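Local coordinates for staphylococcal nuclease domain-containing protein 1 (Drosophila melanogaster, PDB 2WAC), which cleaves RNA and DNA as an endonuclease, associates with the RNA-induced silencing complex, and binds peptides carrying symmetrically dimethylated arginine through its Tudor domain, at residues L16-Q21 with Y116-V121; Q147-L152 with L160-D165. One frame throughout, in Å; residues are numbered along the deposited sequence.

Both contacts, each partly buried, belong to one curled five-stranded sheet, the OB-fold of the staphylococcal nuclease-like part of this extended Tudor fragment. Interaction 1 joins strands 17-22 and 113-118, which are far apart in sequence; interaction 2 is a local hairpin of strands 145-152 and 159-164. Strands 113-118 and 159-164 run parallel as neighbours; Ala161 probably bonds Ala117 O and, just past the strand end, Ala119 N. Interaction 1 lies nearer the centre of the chain; its side-chain contacts are apolar, over three backbone hydrogen bonds, and its Phe18 and Tyr116 touch Leu163 and Leu148 of interaction 2. Interaction 2 adds a second face that is largely polar, with a leucine pair at the bulge.

Interaction 1. Residues L16-Q21 with Y116-V121; sequences LTFFAQ and YALALV
Phe18 and Tyr116 carry the contact where strand 17-21 meets strand 116-118, the two running antiparallel but splayed to 130°. With chi1 at 61°, CG of Phe18 sits between its backbone N and carbonyl carbon, and the end of the ring comes back toward strand 116-118, fitting between Tyr116 CB and Leu118. The bump is Tyr116 CB, seated over one face of that ring, displaced toward the rim and 3.6 Å from Phe18 CZ, while the two rings lie obliquely, their planes 31° apart. Leu118 borders the Phe18 ring, with CA at its edge and CD1 4.1 Å from Phe18 CE1. Ala20 CB meets Tyr116 CE2 at 4.2 Å. Beyond Leu118 a type II turn brings Val121 back to Leu16, where Leu16 CD1 and Val121 CG1 are squeezed to 3.4 Å; Leu16 and Leu118 also pack on Phe137 of helix 127-141. The backbone sets this fit: Phe18 and Tyr116 exchange two N-H to O bonds, and Leu118 N makes a longer one, 3.3 Å, to Leu16 O. Such pairing of sequence-distant strands, with a helix packed at one end, belongs to the OB-fold of staphylococcal nuclease-like domains.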
loop_
_atom_site.group_PDB
_atom_site.type_symbol
_atom_site.label_atom_id
_atom_site.label_comp_id
_atom_site.label_asym_id
_atom_site.label_seq_id
_atom_site.Cartn_x
_atom_site.Cartn_y
_atom_site.Cartn_z
ATOM N N LEU A 16 -4.056 -7.779 -0.620
ATOM C CA LEU A 16 -3.425 -7.326 -1.865
ATOM C C LEU A 16 -3.769 -5.890 -2.270
ATOM O O LEU A 16 -3.800 -5.557 -3.456
ATOM C CB LEU A 16 -3.654 -8.316 -3.019
ATOM C CG LEU A 16 -2.841 -9.617 -2.992
ATOM C CD1 LEU A 16 -3.292 -10.545 -4.096
ATOM C CD2 LEU A 16 -1.348 -9.354 -3.114
ATOM N N THR A 17 -4.043 -5.048 -1.279
ATOM C CA THR A 17 -3.951 -3.612 -1.491
ATOM C C THR A 17 -2.489 -3.249 -1.242
ATOM O O THR A 17 -1.750 -4.017 -0.614
ATOM C CB THR A 17 -4.912 -2.781 -0.591
ATOM O OG1 THR A 17 -4.497 -2.848 0.778
ATOM C CG2 THR A 17 -6.354 -3.272 -0.723
ATOM N N PHE A 18 -2.061 -2.105 -1.760
ATOM C CA PHE A 18 -0.679 -1.675 -1.596
ATOM C C PHE A 18 -0.594 -0.160 -1.521
ATOM O O PHE A 18 -1.459 0.543 -2.043
ATOM C CB PHE A 18 0.210 -2.216 -2.732
ATOM C CG PHE A 18 -0.195 -1.740 -4.103
ATOM C CD1 PHE A 18 -1.136 -2.445 -4.851
ATOM C CD2 PHE A 18 0.365 -0.586 -4.647
ATOM C CE1 PHE A 18 -1.519 -2.004 -6.117
ATOM C CE2 PHE A 18 -0.014 -0.135 -5.909
ATOM C CZ PHE A 18 -0.956 -0.847 -6.647
ATOM N N PHE A 19 0.449 0.331 -0.859
ATOM C CA PHE A 19 0.744 1.755 -0.828
ATOM C C PHE A 19 1.921 2.050 -1.740
ATOM O O PHE A 19 2.914 1.315 -1.749
ATOM C CB PHE A 19 1.061 2.216 0.598
ATOM C CG PHE A 19 -0.137 2.280 1.501
ATOM C CD1 PHE A 19 -0.688 1.119 2.037
ATOM C CD2 PHE A 19 -0.702 3.506 1.838
ATOM C CE1 PHE A 19 -1.793 1.177 2.884
ATOM C CE2 PHE A 19 -1.804 3.574 2.678
ATOM C CZ PHE A 19 -2.352 2.407 3.203
ATOM N N ALA A 20 1.806 3.131 -2.505
ATOM C CA ALA A 20 2.863 3.540 -3.419
ATOM C C ALA A 20 3.233 5.009 -3.232
ATOM O O ALA A 20 2.365 5.851 -2.999
ATOM C CB ALA A 20 2.449 3.273 -4.861
ATOM N N GLN A 21 4.530 5.296 -3.327
ATOM C CA GLN A 21 5.038 6.665 -3.354
ATOM C C GLN A 21 5.351 7.061 -4.791
ATOM O O GLN A 21 5.818 6.238 -5.575
ATOM C CB GLN A 21 6.321 6.790 -2.527
ATOM C CG GLN A 21 6.152 6.658 -1.021
ATOM C CD GLN A 21 7.485 6.507 -0.293
ATOM O OE1 GLN A 21 8.522 6.256 -0.911
ATOM N NE2 GLN A 21 7.456 6.644 1.027
ATOM N N TYR A 116 -3.861 1.618 -3.051
ATOM C CA TYR A 116 -4.560 1.129 -4.238
ATOM C C TYR A 116 -4.949 -0.327 -4.052
ATOM O O TYR A 116 -4.324 -1.043 -3.271
ATOM C CB TYR A 116 -3.668 1.231 -5.478
ATOM C CG TYR A 116 -3.178 2.620 -5.788
ATOM C CD1 TYR A 116 -3.938 3.487 -6.573
ATOM C CD2 TYR A 116 -1.950 3.072 -5.299
ATOM C CE1 TYR A 116 -3.492 4.768 -6.861
ATOM C CE2 TYR A 116 -1.496 4.357 -5.581
ATOM C CZ TYR A 116 -2.271 5.196 -6.366
ATOM O OH TYR A 116 -1.832 6.467 -6.655
ATOM N N ALA A 117 -5.971 -0.764 -4.781
ATOM C CA ALA A 117 -6.288 -2.183 -4.886
ATOM C C ALA A 117 -5.627 -2.728 -6.147
ATOM O O ALA A 117 -5.713 -2.104 -7.208
ATOM C CB ALA A 117 -7.795 -2.389 -4.942
ATOM N N LEU A 118 -4.957 -3.876 -6.036
ATOM C CA LEU A 118 -4.380 -4.527 -7.215
ATOM C C LEU A 118 -5.523 -4.990 -8.113
ATOM O O LEU A 118 -6.346 -5.817 -7.714
ATOM C CB LEU A 118 -3.461 -5.694 -6.829
ATOM C CG LEU A 118 -2.584 -6.316 -7.928
ATOM C CD1 LEU A 118 -1.557 -5.325 -8.473
ATOM C CD2 LEU A 118 -1.891 -7.569 -7.412
ATOM N N ALA A 119 -5.569 -4.432 -9.320
ATOM C CA ALA A 119 -6.726 -4.566 -10.207
ATOM C C ALA A 119 -7.067 -6.008 -10.575
ATOM O O ALA A 119 -6.209 -6.758 -11.044
ATOM C CB ALA A 119 -6.533 -3.725 -11.465
ATOM N N LEU A 120 -8.326 -6.376 -10.329
ATOM C CA LEU A 120 -8.928 -7.637 -10.797
ATOM C C LEU A 120 -8.332 -8.928 -10.217
ATOM O O LEU A 120 -8.518 -10.009 -10.780
ATOM C CB LEU A 120 -8.943 -7.703 -12.336
ATOM C CG LEU A 120 -9.483 -6.531 -13.167
ATOM C CD1 LEU A 120 -9.315 -6.841 -14.643
ATOM C CD2 LEU A 120 -10.945 -6.223 -12.853
ATOM N N VAL A 121 -7.636 -8.814 -9.092
ATOM C CA VAL A 121 -7.007 -9.964 -8.444
ATOM C C VAL A 121 -7.789 -10.364 -7.191
ATOM O O VAL A 121 -8.089 -9.519 -6.344
ATOM C CB VAL A 121 -5.517 -9.669 -8.102
ATOM C CG1 VAL A 121 -4.976 -10.645 -7.073
ATOM C CG2 VAL A 121 -4.660 -9.699 -9.363
#

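Interaction 2. Residues Q147-L152 with L160-D165; sequences QLNVEL and LATLRD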
loop_
_atom_site.group_PDB
_atom_site.type_symbol
_atom_site.label_atom_id
_atom_site.label_comp_id
_atom_site.label_asym_id
_atom_site.label_seq_id
_atom_site.Cartn_x
_atom_site.Cartn_y
_atom_site.Cartn_z
ATOM N N GLN A 147 5.704 0.915 -12.885
ATOM C CA GLN A 147 4.765 1.817 -13.545
ATOM C C GLN A 147 3.333 1.499 -13.114
ATOM O O GLN A 147 2.869 0.365 -13.257
ATOM C CB GLN A 147 4.915 1.744 -15.071
ATOM C CG GLN A 147 6.261 2.264 -15.588
ATOM C CD GLN A 147 6.412 2.159 -17.099
ATOM O OE1 GLN A 147 6.066 1.145 -17.708
ATOM N NE2 GLN A 147 6.948 3.209 -17.711
ATOM N N LEU A 148 2.644 2.507 -12.583
ATOM C CA LEU A 148 1.279 2.350 -12.089
ATOM C C LEU A 148 0.271 2.997 -13.033
ATOM O O LEU A 148 0.483 4.115 -13.507
ATOM C CB LEU A 148 1.153 2.947 -10.678
ATOM C CG LEU A 148 -0.205 2.966 -9.961
ATOM C CD1 LEU A 148 -0.024 2.781 -8.469
ATOM C CD2 LEU A 148 -1.006 4.240 -10.258
ATOM N N ASN A 149 -0.821 2.285 -13.298
ATOM C CA ASN A 149 -1.962 2.848 -14.014
ATOM C C ASN A 149 -3.245 2.649 -13.216
ATOM O O ASN A 149 -3.556 1.532 -12.806
ATOM C CB ASN A 149 -2.108 2.219 -15.404
ATOM C CG ASN A 149 -3.205 2.878 -16.230
ATOM O OD1 ASN A 149 -3.212 4.096 -16.421
ATOM N ND2 ASN A 149 -4.135 2.071 -16.726
ATOM N N VAL A 150 -3.979 3.737 -12.991
ATOM C CA VAL A 150 -5.276 3.656 -12.324
ATOM C C VAL A 150 -6.314 3.179 -13.338
ATOM O O VAL A 150 -6.526 3.821 -14.369
ATOM C CB VAL A 150 -5.695 5.013 -11.691
ATOM C CG1 VAL A 150 -7.101 4.930 -11.097
ATOM C CG2 VAL A 150 -4.694 5.437 -10.620
ATOM N N GLU A 151 -6.945 2.045 -13.043
ATOM C CA GLU A 151 -7.899 1.419 -13.964
ATOM C C GLU A 151 -9.341 1.840 -13.692
ATOM O O GLU A 151 -10.143 1.968 -14.619
ATOM C CB GLU A 151 -7.789 -0.108 -13.906
ATOM C CG GLU A 151 -6.390 -0.668 -14.185
ATOM C CD GLU A 151 -5.938 -0.496 -15.629
ATOM O OE1 GLU A 151 -6.786 -0.259 -16.516
ATOM O OE2 GLU A 151 -4.720 -0.605 -15.881
ATOM N N LEU A 152 -9.662 2.039 -12.416
ATOM C CA LEU A 152 -10.997 2.456 -12.006
ATOM C C LEU A 152 -10.945 3.229 -10.700
ATOM O O LEU A 152 -10.349 2.774 -9.722
ATOM C CB LEU A 152 -11.931 1.248 -11.848
ATOM C CG LEU A 152 -13.429 1.537 -11.663
ATOM C CD1 LEU A 152 -14.072 1.980 -12.974
ATOM C CD2 LEU A 152 -14.147 0.321 -11.110
ATOM N N LEU A 160 -8.661 1.044 -8.156
ATOM C CA LEU A 160 -8.065 -0.115 -8.829
ATOM C C LEU A 160 -6.880 0.315 -9.691
ATOM O O LEU A 160 -6.995 1.249 -10.487
ATOM C CB LEU A 160 -9.109 -0.839 -9.694
ATOM C CG LEU A 160 -9.977 -1.959 -9.104
ATOM C CD1 LEU A 160 -10.766 -1.521 -7.872
ATOM C CD2 LEU A 160 -10.920 -2.509 -10.172
ATOM N N ALA A 161 -5.748 -0.367 -9.526
ATOM C CA ALA A 161 -4.536 -0.036 -10.269
ATOM C C ALA A 161 -3.775 -1.272 -10.740
ATOM O O ALA A 161 -3.704 -2.275 -10.028
ATOM C CB ALA A 161 -3.624 0.857 -9.428
ATOM N N THR A 162 -3.214 -1.194 -11.944
ATOM C CA THR A 162 -2.254 -2.199 -12.394
ATOM C C THR A 162 -0.833 -1.718 -12.116
ATOM O O THR A 162 -0.581 -0.515 -12.020
ATOM C CB THR A 162 -2.395 -2.540 -13.901
ATOM O OG1 THR A 162 -2.346 -1.338 -14.681
ATOM C CG2 THR A 162 -3.704 -3.282 -14.170
ATOM N N LEU A 163 0.083 -2.673 -11.977
ATOM C CA LEU A 163 1.503 -2.385 -11.813
ATOM C C LEU A 163 2.294 -3.106 -12.893
ATOM O O LEU A 163 2.041 -4.276 -13.185
ATOM C CB LEU A 163 1.998 -2.801 -10.422
ATOM C CG LEU A 163 1.419 -2.087 -9.196
ATOM C CD1 LEU A 163 2.015 -2.676 -7.923
ATOM C CD2 LEU A 163 1.652 -0.578 -9.251
ATOM N N ARG A 164 3.258 -2.398 -13.473
ATOM C CA ARG A 164 4.002 -2.882 -14.628
ATOM C C ARG A 164 5.504 -2.731 -14.400
ATOM O O ARG A 164 5.947 -1.735 -13.823
ATOM C CB ARG A 164 3.577 -2.081 -15.863
ATOM C CG ARG A 164 4.021 -2.656 -17.187
ATOM C CD ARG A 164 3.370 -1.934 -18.362
ATOM N NE ARG A 164 4.113 -0.746 -18.781
ATOM C CZ ARG A 164 3.975 -0.154 -19.966
ATOM N NH1 ARG A 164 3.120 -0.635 -20.861
ATOM N NH2 ARG A 164 4.696 0.921 -20.262
ATOM N N ASP A 165 6.283 -3.716 -14.849
ATOM C CA ASP A 165 7.739 -3.588 -14.856
ATOM C C ASP A 165 8.150 -2.610 -15.958
ATOM O O ASP A 165 7.712 -2.748 -17.097
ATOM C CB ASP A 165 8.425 -4.945 -15.056
ATOM C CG ASP A 165 9.937 -4.862 -14.916
ATOM O OD1 ASP A 165 10.617 -4.496 -15.898
ATOM O OD2 ASP A 165 10.449 -5.168 -13.819
HETATM O O HOH W 1 0.650 -0.803 -14.729
#
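A beta hairpin with a classic bulge joins strands 147-152 and 160-164 in the OB-fold. Paired backbone bonds link Gln147 with Arg164 and Asn149 with Thr162; the register then slips by one, so that Glu151 and Leu152 both face Leu160. Leu160 O receives Glu151 N at 2.7 Å and, only weakly, Leu152 N at 3.4 Å, the kink coming from a psi of -35° at Glu151. On one face Leu148 packs on both Ala161 and Leu163: Leu163 CD2 lies against its CB and CD1, and Ala161 CB against its CG. The other face is mixed, polar from Gln147 and Arg164 to Thr162, then apolar at the bulge, where Leu152 CB meets Leu160 CB. Glu151 bends at chi2 (-69°) and crosses Thr162 at about a right angle, its CG beside Thr162 CG2. Its OE2 accepts Thr162 OG1 at 2.8 Å through the anti lone pair and Asn149 ND2 at 2.9 Å from above the carboxylate plane; two donors thus hold OE2, and would probably favour the ionised carboxylate. An alanine in place of Glu151 would remove this shared acceptor and would probably leave the Asn149 amide and Thr162 hydroxyl less firmly oriented. Water 1 donates to Thr162 OG1 and to Gln147 O, bridging the strands. At the far end, Gln147 and Arg164 run side by side; Gln147 OE1 lies in the guanidinium plane, gripped side-on by Arg164 NE and NH2, each 2.9 Å away. NE approaches in the plane of the amide carbonyl, NH2 from above it. Arg164 also makes a cation-pi contact with Tyr4, and Leu195 of helix 193-208 touches both Glu151 and Thr162. This hairpin supplies the fourth and fifth strands, the latter parallel to strand 113-118, giving the 1-2-3-5-4 order of the OB barrel.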